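Local coordinates for protein hydrogenase maturation factor (Thermoanaerobacter tengcongensis, PDB 3VTH) that probably catalyses the ATP-dependent transfer of a carbamoyl group from carbamoyl phosphate to the C-terminal thiol of HypE during maturation of [NiFe]-hydrogenases, at residues 228-233 and 324-329; 284-289 and 304-309; 368-373 and 380-385. One frame throughout, in Å; residues are numbered along the deposited sequence.

Interaction 1 (228-233 and 324-329). With MG (magnesium ion), chain G; APC (diphosphomethylphosphonic acid adenosyl ester), chain F.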
loop_
_atom_site.group_PDB
_atom_site.type_symbol
_atom_site.label_atom_id
_atom_site.label_comp_id
_atom_site.label_asym_id
_atom_site.label_seq_id
_atom_site.Cartn_x
_atom_site.Cartn_y
_atom_site.Cartn_z
ATOM N N LEU A 228 -7.141 -17.324 1.481
ATOM C CA LEU A 228 -7.222 -18.697 0.995
ATOM C C LEU A 228 -5.807 -19.164 0.839
ATOM O O LEU A 228 -4.966 -18.447 0.268
ATOM C CB LEU A 228 -7.940 -18.761 -0.348
ATOM C CG LEU A 228 -9.408 -18.338 -0.330
ATOM C CD1 LEU A 228 -9.857 -17.788 -1.690
ATOM C CD2 LEU A 228 -10.282 -19.503 0.137
ATOM N N ALA A 229 -5.550 -20.362 1.351
ATOM C CA ALA A 229 -4.221 -20.947 1.341
ATOM C C ALA A 229 -4.208 -22.343 0.743
ATOM O O ALA A 229 -5.167 -23.120 0.900
ATOM C CB ALA A 229 -3.646 -20.973 2.764
ATOM N N VAL A 230 -3.120 -22.635 0.031
ATOM C CA VAL A 230 -2.795 -23.979 -0.421
ATOM C C VAL A 230 -1.289 -24.164 -0.308
ATOM O O VAL A 230 -0.543 -23.189 -0.251
ATOM C CB VAL A 230 -3.238 -24.278 -1.906
ATOM C CG1 VAL A 230 -4.747 -24.247 -2.049
ATOM C CG2 VAL A 230 -2.552 -23.346 -2.939
ATOM N N ASN A 231 -0.847 -25.419 -0.311
ATOM C CA ASN A 231 0.565 -25.745 -0.465
ATOM C C ASN A 231 1.143 -25.101 -1.732
ATOM O O ASN A 231 0.768 -25.475 -2.851
ATOM C CB ASN A 231 0.718 -27.277 -0.528
ATOM C CG ASN A 231 2.161 -27.738 -0.593
ATOM O OD1 ASN A 231 3.087 -26.947 -0.767
ATOM N ND2 ASN A 231 2.359 -29.035 -0.447
ATOM N N ALA A 232 2.081 -24.174 -1.561
ATOM C CA ALA A 232 2.711 -23.485 -2.709
ATOM C C ALA A 232 3.682 -24.368 -3.506
ATOM O O ALA A 232 4.217 -23.936 -4.534
ATOM C CB ALA A 232 3.403 -22.194 -2.254
ATOM N N LEU A 233 3.928 -25.588 -3.025
ATOM C CA LEU A 233 4.721 -26.560 -3.788
ATOM C C LEU A 233 3.826 -27.544 -4.553
ATOM O O LEU A 233 4.322 -28.378 -5.337
ATOM C CB LEU A 233 5.689 -27.346 -2.874
ATOM C CG LEU A 233 6.765 -26.611 -2.051
ATOM C CD1 LEU A 233 7.691 -27.626 -1.362
ATOM C CD2 LEU A 233 7.582 -25.684 -2.907
ATOM N N PRO A 324 5.994 -23.874 2.026
ATOM C CA PRO A 324 5.410 -22.538 2.029
ATOM C C PRO A 324 3.984 -22.589 1.496
ATOM O O PRO A 324 3.603 -23.561 0.825
ATOM C CB PRO A 324 6.304 -21.745 1.064
ATOM C CG PRO A 324 7.354 -22.702 0.547
ATOM C CD PRO A 324 6.954 -24.078 0.921
ATOM N N ILE A 325 3.198 -21.559 1.783
ATOM C CA ILE A 325 1.804 -21.560 1.348
ATOM C C ILE A 325 1.397 -20.279 0.630
ATOM O O ILE A 325 1.791 -19.194 1.027
ATOM C CB ILE A 325 0.841 -21.787 2.537
ATOM C CG1 ILE A 325 1.098 -20.733 3.633
ATOM C CG2 ILE A 325 0.976 -23.235 3.076
ATOM C CD1 ILE A 325 0.131 -20.774 4.826
ATOM N N VAL A 326 0.570 -20.425 -0.404
ATOM C CA VAL A 326 -0.136 -19.305 -1.018
ATOM C C VAL A 326 -1.005 -18.644 0.045
ATOM O O VAL A 326 -1.567 -19.326 0.901
ATOM C CB VAL A 326 -1.033 -19.793 -2.171
ATOM C CG1 VAL A 326 -1.989 -18.690 -2.660
ATOM C CG2 VAL A 326 -0.168 -20.304 -3.315
ATOM N N MET A 327 -1.060 -17.316 0.015
ATOM C CA MET A 327 -2.026 -16.556 0.779
ATOM C C MET A 327 -2.612 -15.550 -0.196
ATOM O O MET A 327 -1.920 -14.609 -0.614
ATOM C CB MET A 327 -1.353 -15.820 1.948
ATOM C CG MET A 327 -0.924 -16.730 3.073
ATOM S SD MET A 327 -2.362 -17.375 3.949
ATOM C CE MET A 327 -2.497 -16.189 5.293
ATOM N N THR A 328 -3.868 -15.757 -0.566
ATOM C CA THR A 328 -4.558 -14.848 -1.468
ATOM C C THR A 328 -5.815 -14.431 -0.740
ATOM O O THR A 328 -6.300 -15.162 0.117
ATOM C CB THR A 328 -4.845 -15.494 -2.864
ATOM O OG1 THR A 328 -5.345 -14.494 -3.770
ATOM C CG2 THR A 328 -5.847 -16.637 -2.764
ATOM N N SER A 329 -6.337 -13.253 -1.047
ATOM C CA SER A 329 -7.437 -12.741 -0.252
ATOM C C SER A 329 -8.688 -13.597 -0.473
ATOM O O SER A 329 -8.932 -14.104 -1.573
ATOM C CB SER A 329 -7.677 -11.249 -0.534
ATOM O OG SER A 329 -8.158 -11.058 -1.848
HETATM MG MG MG G . -7.253 -9.896 -3.373
HETATM P PG APC F . -8.555 -10.397 -6.319
HETATM O O1G APC F . -8.481 -10.781 -4.864
HETATM O O2G APC F . -8.234 -11.552 -7.236
HETATM O O3G APC F . -9.812 -9.673 -6.711
HETATM P PB APC F . -6.024 -9.090 -5.879
HETATM O O1B APC F . -6.365 -8.501 -4.546
HETATM O O2B APC F . -5.184 -8.203 -6.777
HETATM O O3B APC F . -7.413 -9.307 -6.661
HETATM P PA APC F . -4.456 -11.161 -4.110
HETATM O O1A APC F . -3.783 -12.500 -4.302
HETATM O O2A APC F . -5.383 -11.074 -2.953
HETATM C C3A APC F . -5.266 -10.739 -5.700
HETATM O "O5'" APC F . -3.365 -10.002 -3.854
HETATM C "C5'" APC F . -1.958 -10.193 -3.967
HETATM C "C4'" APC F . -1.367 -8.990 -4.698
HETATM O "O4'" APC F . 0.056 -9.154 -4.682
HETATM C "C3'" APC F . -1.815 -8.970 -6.162
HETATM O "O3'" APC F . -2.123 -7.638 -6.609
HETATM C "C2'" APC F . -0.592 -9.457 -6.911
HETATM O "O2'" APC F . -0.568 -9.015 -8.282
HETATM C "C1'" APC F . 0.548 -8.983 -6.011
HETATM N N9 APC F . 1.681 -9.861 -6.283
HETATM C C8 APC F . 1.856 -11.145 -5.869
HETATM N N7 APC F . 3.015 -11.637 -6.375
HETATM C C5 APC F . 3.577 -10.662 -7.121
HETATM C C6 APC F . 4.796 -10.505 -7.943
HETATM N N6 APC F . 5.684 -11.513 -8.067
HETATM N N1 APC F . 4.996 -9.319 -8.561
HETATM C C2 APC F . 4.134 -8.288 -8.441
HETATM N N3 APC F . 3.001 -8.345 -7.723
HETATM C C4 APC F . 2.689 -9.491 -7.056
HETATM O O HOH W 1 -8.922 -8.520 -2.866
#
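L228 and T328 satisfy each other's backbone as a hydrogen-bonded antiparallel pair. L228 N donates to T328 O at 2.7 Å, and T328 N returns the bond to L228 O. Farther along, V326 N reaches V230 O at 3.0 Å through a bent bond, with 139° at the hydrogen. A232 N then donates a hydrogen bond to P324 O at 2.9 Å. The regular pairing lapses in between: V230 N is buried and has no partner in the model, although the side chains of V230 and V326 still lie side by side, CG2 to CG2. The segments lie on neighbouring strands 226-229 and 325-329 in the mixed sheet of the YrdC-like domain, with helix 235-245 packed against L228, V230, V326 and T328. At N231 an Asx turn forms: with CG of N231 anti to its backbone N (chi1 -176°), OD1 accepts L233 N at 2.8 Å, the donor standing above the amide plane. At the opposite end of the contact the strand delivers its polar groups to the nucleotide analogue. T328 OG1 donates to APC O1A at 2.6 Å and is also hydrogen-bonded to K245 NZ, while S329 N donates to APC O2A. S329 OG, itself bonded to N331 OD1, binds the magnesium ion at 2.1 Å, alongside APC O1G, O1B and O2A and a water.

Interaction 2 (284-289 and 304-309). With APC (diphosphomethylphosphonic acid adenosyl ester), chain F.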
loop_
_atom_site.group_PDB
_atom_site.type_symbol
_atom_site.label_atom_id
_atom_site.label_comp_id
_atom_site.label_asym_id
_atom_site.label_seq_id
_atom_site.Cartn_x
_atom_site.Cartn_y
_atom_site.Cartn_z
ATOM N N VAL A 284 6.736 -8.847 0.350
ATOM C CA VAL A 284 7.835 -8.114 -0.262
ATOM C C VAL A 284 8.136 -8.778 -1.601
ATOM O O VAL A 284 8.276 -9.995 -1.666
ATOM C CB VAL A 284 9.115 -8.134 0.626
ATOM C CG1 VAL A 284 10.278 -7.358 -0.030
ATOM C CG2 VAL A 284 8.826 -7.596 2.040
ATOM N N LEU A 285 8.259 -7.968 -2.653
ATOM C CA LEU A 285 8.591 -8.489 -3.976
ATOM C C LEU A 285 10.090 -8.700 -4.080
ATOM O O LEU A 285 10.878 -7.764 -3.913
ATOM C CB LEU A 285 8.094 -7.559 -5.097
ATOM C CG LEU A 285 6.593 -7.231 -5.042
ATOM C CD1 LEU A 285 6.226 -6.368 -6.217
ATOM C CD2 LEU A 285 5.710 -8.505 -4.997
ATOM N N LEU A 286 10.467 -9.936 -4.392
ATOM C CA LEU A 286 11.864 -10.369 -4.369
ATOM C C LEU A 286 12.219 -11.068 -5.666
ATOM O O LEU A 286 11.394 -11.800 -6.201
ATOM C CB LEU A 286 12.078 -11.353 -3.202
ATOM C CG LEU A 286 11.819 -10.835 -1.783
ATOM C CD1 LEU A 286 11.869 -12.002 -0.811
ATOM C CD2 LEU A 286 12.827 -9.750 -1.371
ATOM N N LYS A 287 13.443 -10.857 -6.162
ATOM C CA LYS A 287 13.912 -11.555 -7.361
ATOM C C LYS A 287 14.110 -13.036 -7.076
ATOM O O LYS A 287 14.716 -13.406 -6.056
ATOM C CB LYS A 287 15.217 -10.940 -7.886
ATOM C CG LYS A 287 15.062 -9.511 -8.451
ATOM C CD LYS A 287 14.444 -9.490 -9.873
ATOM C CE LYS A 287 14.340 -8.054 -10.408
ATOM N NZ LYS A 287 13.815 -7.980 -11.809
ATOM N N LYS A 288 13.612 -13.874 -7.985
ATOM C CA LYS A 288 13.707 -15.337 -7.871
ATOM C C LYS A 288 15.149 -15.795 -8.056
ATOM O O LYS A 288 15.845 -15.308 -8.947
ATOM C CB LYS A 288 12.858 -16.018 -8.949
ATOM C CG LYS A 288 11.341 -15.886 -8.794
ATOM C CD LYS A 288 10.686 -16.461 -10.070
ATOM C CE LYS A 288 9.175 -16.545 -9.945
ATOM N NZ LYS A 288 8.601 -17.005 -11.219
ATOM N N LYS A 289 15.593 -16.733 -7.223
ATOM C CA LYS A 289 16.884 -17.405 -7.424
ATOM C C LYS A 289 16.910 -18.733 -6.694
ATOM O O LYS A 289 16.503 -18.808 -5.538
ATOM C CB LYS A 289 18.057 -16.534 -6.946
ATOM C CG LYS A 289 19.450 -17.205 -7.090
ATOM C CD LYS A 289 20.609 -16.305 -6.620
ATOM C CE LYS A 289 20.627 -16.118 -5.088
ATOM N NZ LYS A 289 20.867 -17.391 -4.365
ATOM N N LEU A 304 9.016 -12.978 -6.911
ATOM C CA LEU A 304 8.035 -13.648 -6.083
ATOM C C LEU A 304 7.607 -12.662 -4.992
ATOM O O LEU A 304 8.439 -11.914 -4.477
ATOM C CB LEU A 304 8.695 -14.870 -5.438
ATOM C CG LEU A 304 8.085 -16.271 -5.365
ATOM C CD1 LEU A 304 7.295 -16.689 -6.619
ATOM C CD2 LEU A 304 9.243 -17.281 -5.089
ATOM N N GLY A 305 6.321 -12.669 -4.639
ATOM C CA GLY A 305 5.829 -11.878 -3.516
ATOM C C GLY A 305 5.846 -12.762 -2.288
ATOM O O GLY A 305 5.161 -13.785 -2.258
ATOM N N VAL A 306 6.646 -12.388 -1.290
ATOM C CA VAL A 306 6.835 -13.240 -0.110
ATOM C C VAL A 306 6.566 -12.484 1.177
ATOM O O VAL A 306 6.971 -11.344 1.318
ATOM C CB VAL A 306 8.266 -13.851 -0.063
ATOM C CG1 VAL A 306 8.405 -14.837 1.100
ATOM C CG2 VAL A 306 8.567 -14.578 -1.366
ATOM N N MET A 307 5.879 -13.138 2.108
ATOM C CA MET A 307 5.680 -12.609 3.442
ATOM C C MET A 307 6.090 -13.641 4.491
ATOM O O MET A 307 6.154 -14.864 4.228
ATOM C CB MET A 307 4.208 -12.221 3.645
ATOM C CG MET A 307 3.261 -13.443 3.728
ATOM S SD MET A 307 1.505 -13.037 3.572
ATOM C CE MET A 307 1.483 -11.442 4.382
ATOM N N LEU A 308 6.351 -13.146 5.689
ATOM C CA LEU A 308 6.652 -14.004 6.826
ATOM C C LEU A 308 5.392 -14.099 7.688
ATOM O O LEU A 308 4.448 -13.354 7.460
ATOM C CB LEU A 308 7.829 -13.409 7.618
ATOM C CG LEU A 308 9.165 -13.327 6.865
ATOM C CD1 LEU A 308 10.273 -12.732 7.742
ATOM C CD2 LEU A 308 9.594 -14.704 6.344
ATOM N N PRO A 309 5.366 -15.015 8.675
ATOM C CA PRO A 309 4.223 -15.109 9.588
ATOM C C PRO A 309 3.956 -13.766 10.280
ATOM O O PRO A 309 4.923 -13.045 10.612
ATOM C CB PRO A 309 4.699 -16.128 10.628
ATOM C CG PRO A 309 5.644 -17.007 9.895
ATOM C CD PRO A 309 6.380 -16.051 8.958
HETATM P PG APC F . -8.555 -10.397 -6.319
HETATM O O1G APC F . -8.481 -10.781 -4.864
HETATM O O2G APC F . -8.234 -11.552 -7.236
HETATM O O3G APC F . -9.812 -9.673 -6.711
HETATM P PB APC F . -6.024 -9.090 -5.879
HETATM O O1B APC F . -6.365 -8.501 -4.546
HETATM O O2B APC F . -5.184 -8.203 -6.777
HETATM O O3B APC F . -7.413 -9.307 -6.661
HETATM P PA APC F . -4.456 -11.161 -4.110
HETATM O O1A APC F . -3.783 -12.500 -4.302
HETATM O O2A APC F . -5.383 -11.074 -2.953
HETATM C C3A APC F . -5.266 -10.739 -5.700
HETATM O "O5'" APC F . -3.365 -10.002 -3.854
HETATM C "C5'" APC F . -1.958 -10.193 -3.967
HETATM C "C4'" APC F . -1.367 -8.990 -4.698
HETATM O "O4'" APC F . 0.056 -9.154 -4.682
HETATM C "C3'" APC F . -1.815 -8.970 -6.162
HETATM O "O3'" APC F . -2.123 -7.638 -6.609
HETATM C "C2'" APC F . -0.592 -9.457 -6.911
HETATM O "O2'" APC F . -0.568 -9.015 -8.282
HETATM C "C1'" APC F . 0.548 -8.983 -6.011
HETATM N N9 APC F . 1.681 -9.861 -6.283
HETATM C C8 APC F . 1.856 -11.145 -5.869
HETATM N N7 APC F . 3.015 -11.637 -6.375
HETATM C C5 APC F . 3.577 -10.662 -7.121
HETATM C C6 APC F . 4.796 -10.505 -7.943
HETATM N N6 APC F . 5.684 -11.513 -8.067
HETATM N N1 APC F . 4.996 -9.319 -8.561
HETATM C C2 APC F . 4.134 -8.288 -8.441
HETATM N N3 APC F . 3.001 -8.345 -7.723
HETATM C C4 APC F . 2.689 -9.491 -7.056
#
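V284 pairs with V306 through two backbone bonds, V284 N to V306 O at 2.7 Å and V306 N to V284 O at 2.9 Å. Both are fairly straight, at 169° at the hydrogen. The axes of the short strands 284-287 and 304-307 approach to 4.6 Å, with 129° between their N-to-C directions. L285 comes next, opposite G305 in a non-hydrogen-bonded pair. Its two methyls divide their contacts. CD1 reaches APC C2 at 3.6 Å, whereas CD2 touches both APC C6 and the CA of G305. The absence of a side chain at G305 matters here, since a beta carbon would stand about 3.0 Å from APC N7 and press against L285 CD2. With L286 the hydrogen-bonded pairing resumes: its N donates to L304 O at 2.8 Å and its O accepts L304 N. On the face shared with V284, L304 and V306, the L286 side chain, with CG set beside the backbone N (chi1 -61°), crosses V306 at about a right angle, CD1 to CB, and V262 of helix 259-265 touches both. K288 follows, its extended chain crossing L304 so that CE meets CD1 at 3.8 Å. Its ammonium is hydrogen-bonded beyond the contact, to A298 O and L301 O. Together, the L285-G305 side of these antiparallel strands forms an apolar wall of the adenine pocket, part of the nucleotide site in the YrdC-like domain of HypF.

Interaction 3 (368-373 and 380-385). With APC (diphosphomethylphosphonic acid adenosyl ester), chain F.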
loop_
_atom_site.group_PDB
_atom_site.type_symbol
_atom_site.label_atom_id
_atom_site.label_comp_id
_atom_site.label_asym_id
_atom_site.label_seq_id
_atom_site.Cartn_x
_atom_site.Cartn_y
_atom_site.Cartn_z
ATOM N N ASP A 368 -3.428 -7.399 2.880
ATOM C CA ASP A 368 -1.978 -7.395 3.060
ATOM C C ASP A 368 -1.345 -6.286 2.224
ATOM O O ASP A 368 -1.816 -5.986 1.121
ATOM C CB ASP A 368 -1.375 -8.742 2.629
ATOM C CG ASP A 368 -1.894 -9.908 3.448
ATOM O OD1 ASP A 368 -2.359 -9.693 4.601
ATOM O OD2 ASP A 368 -1.858 -11.049 2.915
ATOM N N SER A 369 -0.303 -5.663 2.766
ATOM C CA SER A 369 0.490 -4.693 2.012
ATOM C C SER A 369 1.436 -5.435 1.071
ATOM O O SER A 369 1.770 -6.594 1.314
ATOM C CB SER A 369 1.312 -3.815 2.957
ATOM O OG SER A 369 0.464 -2.940 3.674
ATOM N N VAL A 370 1.816 -4.771 -0.014
ATOM C CA VAL A 370 2.797 -5.288 -0.956
ATOM C C VAL A 370 3.851 -4.207 -1.130
ATOM O O VAL A 370 3.534 -3.072 -1.462
ATOM C CB VAL A 370 2.166 -5.642 -2.336
ATOM C CG1 VAL A 370 3.229 -6.200 -3.295
ATOM C CG2 VAL A 370 1.007 -6.658 -2.153
ATOM N N THR A 371 5.107 -4.563 -0.891
ATOM C CA THR A 371 6.174 -3.568 -0.925
ATOM C C THR A 371 7.447 -4.124 -1.563
ATOM O O THR A 371 7.470 -5.269 -2.013
ATOM C CB THR A 371 6.441 -2.978 0.468
ATOM O OG1 THR A 371 7.147 -1.735 0.318
ATOM C CG2 THR A 371 7.261 -3.964 1.322
ATOM N N SER A 372 8.483 -3.298 -1.635
ATOM C CA SER A 372 9.721 -3.680 -2.300
ATOM C C SER A 372 10.791 -2.686 -1.891
ATOM O O SER A 372 10.482 -1.653 -1.290
ATOM C CB SER A 372 9.544 -3.602 -3.828
ATOM O OG SER A 372 9.362 -2.242 -4.259
ATOM N N PHE A 373 12.037 -2.973 -2.247
ATOM C CA PHE A 373 13.108 -2.020 -2.028
ATOM C C PHE A 373 13.827 -1.848 -3.340
ATOM O O PHE A 373 14.261 -2.832 -3.946
ATOM C CB PHE A 373 14.082 -2.495 -0.934
ATOM C CG PHE A 373 14.987 -1.398 -0.423
ATOM C CD1 PHE A 373 14.599 -0.616 0.667
ATOM C CD2 PHE A 373 16.202 -1.132 -1.046
ATOM C CE1 PHE A 373 15.434 0.415 1.151
ATOM C CE2 PHE A 373 17.047 -0.100 -0.580
ATOM C CZ PHE A 373 16.649 0.675 0.522
ATOM N N ILE A 380 6.633 1.185 -2.052
ATOM C CA ILE A 380 5.430 0.423 -1.742
ATOM C C ILE A 380 4.509 0.331 -2.978
ATOM O O ILE A 380 4.447 1.257 -3.794
ATOM C CB ILE A 380 4.710 1.023 -0.521
ATOM C CG1 ILE A 380 3.707 0.014 0.068
ATOM C CG2 ILE A 380 4.026 2.344 -0.925
ATOM C CD1 ILE A 380 3.387 0.278 1.574
ATOM N N ILE A 381 3.827 -0.804 -3.123
ATOM C CA ILE A 381 2.949 -1.066 -4.271
ATOM C C ILE A 381 1.496 -1.015 -3.808
ATOM O O ILE A 381 0.643 -0.456 -4.492
ATOM C CB ILE A 381 3.258 -2.462 -4.933
ATOM C CG1 ILE A 381 4.618 -2.450 -5.636
ATOM C CG2 ILE A 381 2.165 -2.871 -5.944
ATOM C CD1 ILE A 381 5.765 -3.029 -4.826
ATOM N N ARG A 382 1.225 -1.619 -2.645
ATOM C CA ARG A 382 -0.116 -1.653 -2.100
ATOM C C ARG A 382 0.021 -1.314 -0.620
ATOM O O ARG A 382 0.608 -2.057 0.142
ATOM C CB ARG A 382 -0.760 -3.034 -2.316
ATOM C CG ARG A 382 -2.237 -3.117 -1.811
ATOM C CD ARG A 382 -2.805 -4.542 -2.039
ATOM N NE ARG A 382 -3.218 -4.723 -3.433
ATOM C CZ ARG A 382 -3.872 -5.795 -3.894
ATOM N NH1 ARG A 382 -4.161 -6.805 -3.079
ATOM N NH2 ARG A 382 -4.240 -5.850 -5.178
ATOM N N ARG A 383 -0.490 -0.159 -0.236
ATOM C CA ARG A 383 -0.319 0.307 1.124
ATOM C C ARG A 383 -1.556 -0.074 1.920
ATOM O O ARG A 383 -2.632 0.496 1.744
ATOM C CB ARG A 383 -0.047 1.815 1.144
ATOM C CG ARG A 383 0.182 2.380 2.559
ATOM C CD ARG A 383 0.194 3.924 2.544
ATOM N NE ARG A 383 0.172 4.474 3.918
ATOM C CZ ARG A 383 1.265 4.672 4.649
ATOM N NH1 ARG A 383 2.469 4.381 4.163
ATOM N NH2 ARG A 383 1.173 5.168 5.882
ATOM N N ALA A 384 -1.400 -1.055 2.792
ATOM C CA ALA A 384 -2.553 -1.619 3.504
ATOM C C ALA A 384 -2.119 -2.110 4.879
ATOM O O ALA A 384 -1.547 -1.325 5.646
ATOM C CB ALA A 384 -3.238 -2.731 2.664
ATOM N N ARG A 385 -2.372 -3.374 5.219
ATOM C CA ARG A 385 -2.109 -3.843 6.594
ATOM C C ARG A 385 -0.681 -3.528 7.068
ATOM O O ARG A 385 0.294 -3.761 6.331
ATOM C CB ARG A 385 -2.382 -5.349 6.762
ATOM C CG ARG A 385 -2.115 -5.850 8.215
ATOM C CD ARG A 385 -2.343 -7.346 8.409
ATOM N NE ARG A 385 -1.741 -8.171 7.368
ATOM C CZ ARG A 385 -0.443 -8.457 7.252
ATOM N NH1 ARG A 385 0.459 -8.005 8.131
ATOM N NH2 ARG A 385 -0.039 -9.227 6.241
HETATM P PG APC F . -8.555 -10.397 -6.319
HETATM O O1G APC F . -8.481 -10.781 -4.864
HETATM O O2G APC F . -8.234 -11.552 -7.236
HETATM O O3G APC F . -9.812 -9.673 -6.711
HETATM P PB APC F . -6.024 -9.090 -5.879
HETATM O O1B APC F . -6.365 -8.501 -4.546
HETATM O O2B APC F . -5.184 -8.203 -6.777
HETATM O O3B APC F . -7.413 -9.307 -6.661
HETATM P PA APC F . -4.456 -11.161 -4.110
HETATM O O1A APC F . -3.783 -12.500 -4.302
HETATM O O2A APC F . -5.383 -11.074 -2.953
HETATM C C3A APC F . -5.266 -10.739 -5.700
HETATM O "O5'" APC F . -3.365 -10.002 -3.854
HETATM C "C5'" APC F . -1.958 -10.193 -3.967
HETATM C "C4'" APC F . -1.367 -8.990 -4.698
HETATM O "O4'" APC F . 0.056 -9.154 -4.682
HETATM C "C3'" APC F . -1.815 -8.970 -6.162
HETATM O "O3'" APC F . -2.123 -7.638 -6.609
HETATM C "C2'" APC F . -0.592 -9.457 -6.911
HETATM O "O2'" APC F . -0.568 -9.015 -8.282
HETATM C "C1'" APC F . 0.548 -8.983 -6.011
HETATM N N9 APC F . 1.681 -9.861 -6.283
HETATM C C8 APC F . 1.856 -11.145 -5.869
HETATM N N7 APC F . 3.015 -11.637 -6.375
HETATM C C5 APC F . 3.577 -10.662 -7.121
HETATM C C6 APC F . 4.796 -10.505 -7.943
HETATM N N6 APC F . 5.684 -11.513 -8.067
HETATM N N1 APC F . 4.996 -9.319 -8.561
HETATM C C2 APC F . 4.134 -8.288 -8.441
HETATM N N3 APC F . 3.001 -8.345 -7.723
HETATM C C4 APC F . 2.689 -9.491 -7.056
HETATM O O HOH W 2 -2.979 -7.511 -0.882
HETATM O O HOH W 3 -4.504 -8.606 5.819
HETATM O O HOH W 4 0.973 -6.253 5.337
#
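V370 faces both I381 and R382 in a classic beta bulge, within the YrdC-like domain, where the loop 380-385 folds back along strand 370-374. The backbone evidence is a carbonyl with two donors: V370 O accepts I381 N at 2.8 Å and R382 N at 3.0 Å. V370 N completes the pairing by donating to R382 O. Side-chain hydrogen bonds extend the contact, since S369 OG accepts A384 N at 2.8 Å and donates to R385 O from above its carbonyl plane. Apolar contacts accompany these bonds: V370 CG1 meets I381 CB, and I381 CD1 lies against the T371 carbonyl carbon and S372 OG, a hydroxyl hydrogen-bonded to R379 O. Charged groups act at two places. In R382, chi3 (-80°) turns NE out of the extended chain. Its NH1 donates to APC O1B and its NH2 to APC O2B at 3.0 Å, and a water joins NH1 to D368 O. R385 grips D368 side-on, NH2 and NE both donating to OD1 from the same face of the carboxylate, whose plane stands 78° from the guanidinium; NH1 bonds R281 O, and Y310 makes a cation-pi contact. A leucine at R385 would probably leave the buried D368 carboxylate without its cationic mate and R281 O without this donor. The NH2 bond to D368 OD1 measures 2.9 Å; the NE bond is longer, at 3.2 Å.

All three contacts lie in the YrdC-like domain and reach one mixed sheet, with APC touching each. Across that sheet the order is 226-229, 325-329, 254-255, 303-307, 283-287, 370-374, so strand 254-255 separates interaction 1 from interaction 2, whose centres are 13 Å apart. Interactions 2 and 3 are neighbours, centres 12 Å apart, joined by a probable hydrogen bond from L285 N to T371 O at 2.9 Å and by packing of M307 on R385. Interactions 1 and 3 stand 18 Å apart. Along the chain interaction 2 is nested inside the loop closed by interaction 1, and interaction 3 follows. All three contribute to one site for the nucleotide analogue: the base meets interaction 2, the phosphates interactions 1 and 3, and the ribose also V370.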